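Local coordinates for protein delta-endotoxin CYTB (Bacillus thuringiensis serovar kyushuensis, PDB 1CBY) that kills dipteran larvae by forming pores in the membranes of their midgut epithelium once its dimeric protoxin has been proteolytically processed, at the interface of chains A and B. Numbering follows the deposited sequence. Chains: chain A/B, Delta-endotoxin CYTB.

Contact 1: the interface of chains A and B. Residues chain A 28-29, 47-49, 134; chain B 32-36.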
# COMPACT_ATOMS: atom_id res chain seq x y z
N PHE A 28 9.29 9.93 6.16
CA PHE A 28 8.74 8.60 6.44
C PHE A 28 8.82 7.84 5.14
O PHE A 28 8.72 8.42 4.06
CB PHE A 28 7.27 8.69 6.84
CG PHE A 28 7.03 9.07 8.26
CD1 PHE A 28 6.96 10.41 8.64
CD2 PHE A 28 6.86 8.09 9.23
CE1 PHE A 28 6.71 10.76 9.96
CE2 PHE A 28 6.62 8.43 10.55
CZ PHE A 28 6.54 9.76 10.92
N LYS A 29 9.06 6.54 5.22
CA LYS A 29 9.10 5.71 4.03
C LYS A 29 7.71 5.11 3.87
O LYS A 29 7.06 4.76 4.86
CB LYS A 29 10.14 4.60 4.17
CG LYS A 29 11.56 5.09 4.10
CD LYS A 29 12.54 3.94 4.02
CE LYS A 29 13.95 4.43 3.70
NZ LYS A 29 13.97 5.22 2.43
N PHE A 47 1.12 -1.45 8.45
CA PHE A 47 2.03 -1.24 9.57
C PHE A 47 2.54 0.19 9.68
O PHE A 47 3.15 0.71 8.74
CB PHE A 47 3.27 -2.14 9.43
CG PHE A 47 3.07 -3.57 9.87
CD1 PHE A 47 1.84 -4.03 10.31
CD2 PHE A 47 4.14 -4.47 9.83
CE1 PHE A 47 1.67 -5.35 10.71
CE2 PHE A 47 3.98 -5.79 10.22
CZ PHE A 47 2.74 -6.23 10.66
N TYR A 48 2.32 0.81 10.83
CA TYR A 48 2.80 2.16 11.11
C TYR A 48 3.60 1.98 12.40
O TYR A 48 3.07 2.16 13.50
CB TYR A 48 1.64 3.14 11.32
CG TYR A 48 2.08 4.58 11.49
CD1 TYR A 48 2.56 5.05 12.71
CD2 TYR A 48 2.03 5.47 10.42
CE1 TYR A 48 2.97 6.37 12.87
CE2 TYR A 48 2.45 6.80 10.57
CZ TYR A 48 2.91 7.24 11.80
OH TYR A 48 3.33 8.55 11.96
N VAL A 49 4.85 1.55 12.26
CA VAL A 49 5.70 1.28 13.41
C VAL A 49 7.16 1.62 13.10
O VAL A 49 7.49 2.03 11.99
CB VAL A 49 5.65 -0.24 13.79
CG1 VAL A 49 4.21 -0.68 14.10
CG2 VAL A 49 6.22 -1.09 12.66
N SER A 134 -3.95 6.54 5.80
CA SER A 134 -3.78 5.11 5.52
C SER A 134 -5.08 4.41 5.89
O SER A 134 -5.59 3.60 5.12
CB SER A 134 -2.63 4.53 6.35
OG SER A 134 -1.40 5.13 5.99
N VAL B 32 1.55 -2.67 3.93
CA VAL B 32 1.77 -1.27 3.60
C VAL B 32 2.58 -0.76 4.79
O VAL B 32 2.07 -0.66 5.90
CB VAL B 32 0.47 -0.47 3.48
CG1 VAL B 32 0.77 0.95 3.01
CG2 VAL B 32 -0.47 -1.15 2.51
N LEU B 33 3.87 -0.55 4.56
CA LEU B 33 4.79 -0.10 5.59
C LEU B 33 5.04 1.39 5.59
O LEU B 33 5.49 1.96 4.58
CB LEU B 33 6.14 -0.81 5.43
CG LEU B 33 6.70 -1.65 6.57
CD1 LEU B 33 8.17 -1.91 6.28
CD2 LEU B 33 6.56 -0.94 7.91
N THR B 34 4.77 2.03 6.72
CA THR B 34 5.04 3.45 6.89
C THR B 34 5.92 3.46 8.13
O THR B 34 5.46 3.21 9.24
CB THR B 34 3.77 4.26 7.10
OG1 THR B 34 2.84 3.97 6.05
CG2 THR B 34 4.09 5.75 7.07
N VAL B 35 7.21 3.65 7.90
CA VAL B 35 8.20 3.65 8.97
C VAL B 35 9.05 4.92 8.86
O VAL B 35 9.34 5.38 7.75
CB VAL B 35 9.09 2.39 8.83
CG1 VAL B 35 9.97 2.47 7.59
CG2 VAL B 35 9.93 2.19 10.04
N PRO B 36 9.38 5.56 10.00
CA PRO B 36 10.20 6.78 9.99
C PRO B 36 11.56 6.57 9.32
O PRO B 36 12.28 5.64 9.65
CB PRO B 36 10.32 7.14 11.47
CG PRO B 36 10.00 5.86 12.19
CD PRO B 36 8.91 5.27 11.37
O HOH W 1 1.18 2.12 6.84
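B:Thr34 packs against A:Phe47 and A:Tyr48 on one side and A:Lys29 on the other. This is the intertwined-strand part of the protoxin dimer. Strand 28-36 of chain B pairs antiparallel with A:Phe28 and A:Lys29 and parallel with A:Phe47 and A:Tyr48. B:Thr34 buries more surface than any other residue here. Its amide N gives a hydrogen bond to A:Phe47 O at 2.9 Å, and A:Phe47 N binds B:Val32 O at 2.8 Å. OG1 of B:Thr34 lies beside the backbone N (chi1 -53°), which leaves the methyl CG2 anti to it. The methyl meets the CD2 and CE2 side of the A:Tyr48 ring, with B:Thr34 CG2 3.9 Å from A:Tyr48 CD2. The hydroxyl OG1 turns to a water, 2.6 Å away, that also touches A:Phe47 O and B:Val32 O. A:Phe28 places its ring against B:Pro36, with CD2 3.7 Å from the proline CA; the two side chains cross obliquely. On A:Phe47, CB rather than the ring meets B:Leu33, at 3.8 Å from CD2. At the antiparallel end, A:Lys29 N gives a nearly straight bond to B:Val35 O at 2.8 Å, with 176° at the hydrogen.

Contact 2: the interface of chains A and B. Residues chain A 32-34, 44, 154; chain B 28-30, 47, 134.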
# COMPACT_ATOMS: atom_id res chain seq x y z
N VAL A 32 4.98 -0.34 -0.11
CA VAL A 32 3.97 -1.37 -0.24
C VAL A 32 4.80 -2.63 -0.47
O VAL A 32 5.43 -2.79 -1.52
CB VAL A 32 3.03 -1.14 -1.43
CG1 VAL A 32 1.93 -2.19 -1.43
CG2 VAL A 32 2.43 0.25 -1.36
N LEU A 33 4.87 -3.47 0.55
CA LEU A 33 5.65 -4.69 0.51
C LEU A 33 4.83 -5.94 0.18
O LEU A 33 3.87 -6.26 0.89
CB LEU A 33 6.33 -4.93 1.86
CG LEU A 33 7.85 -5.05 1.93
CD1 LEU A 33 8.20 -5.62 3.29
CD2 LEU A 33 8.40 -5.94 0.83
N THR A 34 5.23 -6.63 -0.87
CA THR A 34 4.60 -7.88 -1.26
C THR A 34 5.77 -8.84 -1.29
O THR A 34 6.63 -8.77 -2.18
CB THR A 34 3.91 -7.79 -2.62
OG1 THR A 34 3.02 -6.66 -2.63
CG2 THR A 34 3.09 -9.05 -2.87
N ASN A 44 -4.96 -8.03 4.82
CA ASN A 44 -4.42 -6.89 4.09
C ASN A 44 -3.78 -6.13 5.27
O ASN A 44 -4.47 -5.59 6.14
CB ASN A 44 -5.53 -6.06 3.45
CG ASN A 44 -5.02 -5.10 2.38
OD1 ASN A 44 -5.81 -4.49 1.66
ND2 ASN A 44 -3.70 -4.97 2.26
N TRP A 154 -7.01 -11.65 0.94
CA TRP A 154 -7.80 -10.92 1.92
C TRP A 154 -9.27 -10.74 1.57
O TRP A 154 -10.05 -10.24 2.39
CB TRP A 154 -7.16 -9.56 2.26
CG TRP A 154 -7.00 -8.63 1.10
CD1 TRP A 154 -7.95 -7.80 0.60
CD2 TRP A 154 -5.82 -8.43 0.32
NE1 TRP A 154 -7.43 -7.09 -0.46
CE2 TRP A 154 -6.13 -7.45 -0.65
CE3 TRP A 154 -4.54 -8.97 0.35
CZ2 TRP A 154 -5.20 -7.01 -1.59
CZ3 TRP A 154 -3.61 -8.53 -0.58
CH2 TRP A 154 -3.94 -7.56 -1.54
N PHE B 28 1.43 -14.86 0.10
CA PHE B 28 2.27 -13.67 -0.01
C PHE B 28 1.76 -12.71 1.05
O PHE B 28 0.58 -12.70 1.37
CB PHE B 28 2.09 -13.00 -1.37
CG PHE B 28 2.87 -13.63 -2.47
CD1 PHE B 28 2.34 -14.68 -3.20
CD2 PHE B 28 4.13 -13.15 -2.81
CE1 PHE B 28 3.06 -15.25 -4.25
CE2 PHE B 28 4.86 -13.70 -3.85
CZ PHE B 28 4.32 -14.76 -4.57
N LYS B 29 2.67 -11.93 1.63
CA LYS B 29 2.27 -10.94 2.61
C LYS B 29 2.11 -9.62 1.86
O LYS B 29 2.87 -9.33 0.94
CB LYS B 29 3.33 -10.79 3.70
CG LYS B 29 3.40 -11.97 4.64
CD LYS B 29 4.30 -11.68 5.83
CE LYS B 29 4.17 -12.77 6.89
NZ LYS B 29 2.76 -12.91 7.35
N HIS B 30 1.06 -8.89 2.20
CA HIS B 30 0.80 -7.59 1.58
C HIS B 30 0.82 -6.59 2.72
O HIS B 30 -0.18 -6.41 3.42
CB HIS B 30 -0.55 -7.59 0.89
CG HIS B 30 -0.79 -6.38 0.05
ND1 HIS B 30 -1.59 -5.35 0.48
CD2 HIS B 30 -0.30 -6.09 -1.18
CE1 HIS B 30 -1.57 -4.46 -0.49
NE2 HIS B 30 -0.81 -4.86 -1.52
N PHE B 47 7.54 -2.53 -3.39
CA PHE B 47 8.53 -3.61 -3.40
C PHE B 47 7.90 -4.99 -3.57
O PHE B 47 7.07 -5.41 -2.77
CB PHE B 47 9.31 -3.64 -2.08
CG PHE B 47 10.43 -2.63 -1.98
CD1 PHE B 47 10.68 -1.73 -3.00
CD2 PHE B 47 11.23 -2.60 -0.84
CE1 PHE B 47 11.71 -0.80 -2.89
CE2 PHE B 47 12.27 -1.68 -0.73
CZ PHE B 47 12.51 -0.78 -1.75
N SER B 134 -0.64 -4.42 -8.48
CA SER B 134 0.04 -3.39 -7.71
C SER B 134 0.36 -2.24 -8.65
O SER B 134 0.12 -1.08 -8.32
CB SER B 134 1.34 -3.93 -7.10
OG SER B 134 1.07 -4.98 -6.19
O HOH W 2 4.23 -4.61 -3.68
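B:His30 reaches from strand 28-36 of chain B to A:Trp154, A:Asn44, A:Thr34 and A:Val32, and buries more surface than any other residue of this patch. Its backbone pairs antiparallel with A:Thr34 and parallel with A:Asn44. The side chain starts at CB, which meets A:Trp154 CZ3 at 3.5 Å. CG is anti to the backbone N (chi1 -171°), and this brings the imidazole under the CZ3-CH2 edge of the indole. CG itself touches CZ3 and CH2. A:Trp154 CH2 sits over the centre of the imidazole, 3.7 Å above its plane, so the benzo edge of the indole covers one face. ND1 takes a hydrogen bond from the amide ND2 of A:Asn44 at 2.8 Å, with the amide and ring planes 54° apart. The asparagine amide carbon CG in turn lies over the indole ring of A:Trp154, linking the two neighbours of the histidine. On the other edge, B:His30 CD2 comes 3.7 Å from A:Thr34 OG1. At the tip, CE1 lies near A:Asn44 ND2, and B:His30 NE2 meets the methyl CG1 of A:Val32 at 3.8 Å. Asparagine and tryptophan together would limit rotation of the ring. The site probably helps to fasten the N-terminal strand of one subunit to the other and so to hold the protoxin dimer before proteolytic activation.

Contact 3: the interface of chains A and B. Residues chain A 204, 206-209; chain B 204, 206-209.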
# COMPACT_ATOMS: atom_id res chain seq x y z
N PHE A 204 -16.41 -2.28 -10.44
CA PHE A 204 -16.08 -0.96 -10.96
C PHE A 204 -16.75 0.20 -10.22
O PHE A 204 -16.96 1.27 -10.78
CB PHE A 204 -16.35 -0.91 -12.46
CG PHE A 204 -15.49 -1.84 -13.25
CD1 PHE A 204 -14.21 -1.46 -13.65
CD2 PHE A 204 -15.91 -3.14 -13.54
CE1 PHE A 204 -13.37 -2.35 -14.32
CE2 PHE A 204 -15.09 -4.03 -14.20
CZ PHE A 204 -13.81 -3.64 -14.59
N THR A 206 -17.12 3.30 -7.62
CA THR A 206 -16.28 4.43 -7.26
C THR A 206 -16.81 5.06 -5.97
O THR A 206 -17.91 4.73 -5.51
CB THR A 206 -16.26 5.49 -8.39
OG1 THR A 206 -17.59 5.99 -8.61
CG2 THR A 206 -15.73 4.90 -9.68
N ILE A 207 -16.03 5.95 -5.38
CA ILE A 207 -16.40 6.64 -4.14
C ILE A 207 -17.77 7.32 -4.23
O ILE A 207 -18.48 7.46 -3.22
CB ILE A 207 -15.30 7.68 -3.77
CG1 ILE A 207 -14.06 6.98 -3.22
CG2 ILE A 207 -15.81 8.68 -2.74
CD1 ILE A 207 -14.30 6.25 -1.91
N LYS A 208 -18.16 7.70 -5.44
CA LYS A 208 -19.42 8.38 -5.68
C LYS A 208 -20.63 7.48 -5.91
O LYS A 208 -21.74 7.97 -6.14
CB LYS A 208 -19.28 9.30 -6.90
CG LYS A 208 -18.10 10.26 -6.85
CD LYS A 208 -18.05 11.10 -8.11
CE LYS A 208 -16.89 12.07 -8.12
NZ LYS A 208 -16.93 12.95 -9.32
N ASP A 209 -20.44 6.17 -5.86
CA ASP A 209 -21.55 5.25 -6.10
C ASP A 209 -22.39 4.94 -4.88
O ASP A 209 -21.92 4.99 -3.76
CB ASP A 209 -21.07 3.98 -6.78
CG ASP A 209 -20.79 4.19 -8.26
OD1 ASP A 209 -21.70 4.62 -8.99
OD2 ASP A 209 -19.65 3.94 -8.69
N PHE B 204 -11.23 14.99 -5.72
CA PHE B 204 -12.31 14.02 -5.63
C PHE B 204 -12.63 13.31 -6.95
O PHE B 204 -13.75 12.85 -7.17
CB PHE B 204 -13.55 14.66 -5.01
CG PHE B 204 -13.34 15.10 -3.60
CD1 PHE B 204 -13.50 14.20 -2.55
CD2 PHE B 204 -12.91 16.39 -3.31
CE1 PHE B 204 -13.23 14.58 -1.23
CE2 PHE B 204 -12.64 16.78 -2.01
CZ PHE B 204 -12.80 15.88 -0.96
N THR B 206 -12.61 10.38 -9.76
CA THR B 206 -12.78 8.93 -9.72
C THR B 206 -12.33 8.34 -11.06
O THR B 206 -12.10 9.07 -12.03
CB THR B 206 -14.24 8.54 -9.45
OG1 THR B 206 -15.08 9.04 -10.49
CG2 THR B 206 -14.71 9.10 -8.11
N ILE B 207 -12.18 7.02 -11.11
CA ILE B 207 -11.77 6.31 -12.32
C ILE B 207 -12.63 6.66 -13.54
O ILE B 207 -12.16 6.63 -14.69
CB ILE B 207 -11.79 4.78 -12.07
CG1 ILE B 207 -10.60 4.37 -11.19
CG2 ILE B 207 -11.75 4.00 -13.36
CD1 ILE B 207 -9.26 4.58 -11.85
N LYS B 208 -13.88 7.04 -13.28
CA LYS B 208 -14.83 7.37 -14.34
C LYS B 208 -14.81 8.82 -14.81
O LYS B 208 -15.60 9.20 -15.68
CB LYS B 208 -16.25 7.03 -13.87
CG LYS B 208 -16.43 5.62 -13.34
CD LYS B 208 -17.87 5.43 -12.89
CE LYS B 208 -18.12 4.03 -12.35
NZ LYS B 208 -19.56 3.84 -12.01
N ASP B 209 -13.95 9.65 -14.24
CA ASP B 209 -13.90 11.05 -14.62
C ASP B 209 -13.04 11.36 -15.83
O ASP B 209 -12.09 10.65 -16.12
CB ASP B 209 -13.52 11.93 -13.44
CG ASP B 209 -14.68 12.12 -12.47
OD1 ASP B 209 -15.74 12.60 -12.90
OD2 ASP B 209 -14.53 11.77 -11.28
O HOH W 3 -17.75 8.26 -10.08
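A:Thr206 and B:Thr206 meet across the two-fold with their CB atoms 3.8 Å apart. They bury more surface than the other residues of this patch, followed by A:Lys208 and B:Lys208. The contact joins equivalent loops that lead into strand 210-225 of each subunit. Each threonine methyl, CG2, lies against the aliphatic chain of the opposite lysine. A:Thr206 CG2 is 3.7 Å from B:Lys208 CE and also touches CG. A:Lys208, extended beyond CG, runs past the methyl of B:Thr206. Its CE passes 3.4 Å from the carbonyl O of B:Phe204. Its NZ meets B:Asp209 tip to tip, 3.3 Å from OD2, a salt bridge with a weak hydrogen bond. The twin does the same. OD2 is also held within its own chain. A:Thr206 N binds the anti lone pair of A:Asp209 OD2 at 2.8 Å. A:Thr206 OG1 lies between the backbone N and the carbonyl carbon (chi1 61°), which puts it 2.9 Å from A:Asp209 OD2. It comes from above the carboxylate plane, 60° out of it. These two bonds probably help to position OD2 for B:Lys208. One water links the two hydroxyls, 2.7 Å from A:Thr206 OG1 and 2.8 Å from B:Thr206 OG1.

Contacts 1 and 2 are neighbouring parts of one strand-exchange region, their C-alpha centres about 13 Å apart. Both use strands 28-36 and 44-48, with the chains largely exchanged. Contact 3 stands apart, its C-alpha centre about 27 Å from that of contact 1 and about 24 Å from that of contact 2, and uses the loop before strand 210-225. The first two depend on strand 28-36, which lies ahead of the processing stop at A:Ser38. Proteolysis there would remove it, which fits the change from dimeric protoxin to monomeric toxin. Contact 3 lies beyond that stop, so its residues would remain in the processed chain.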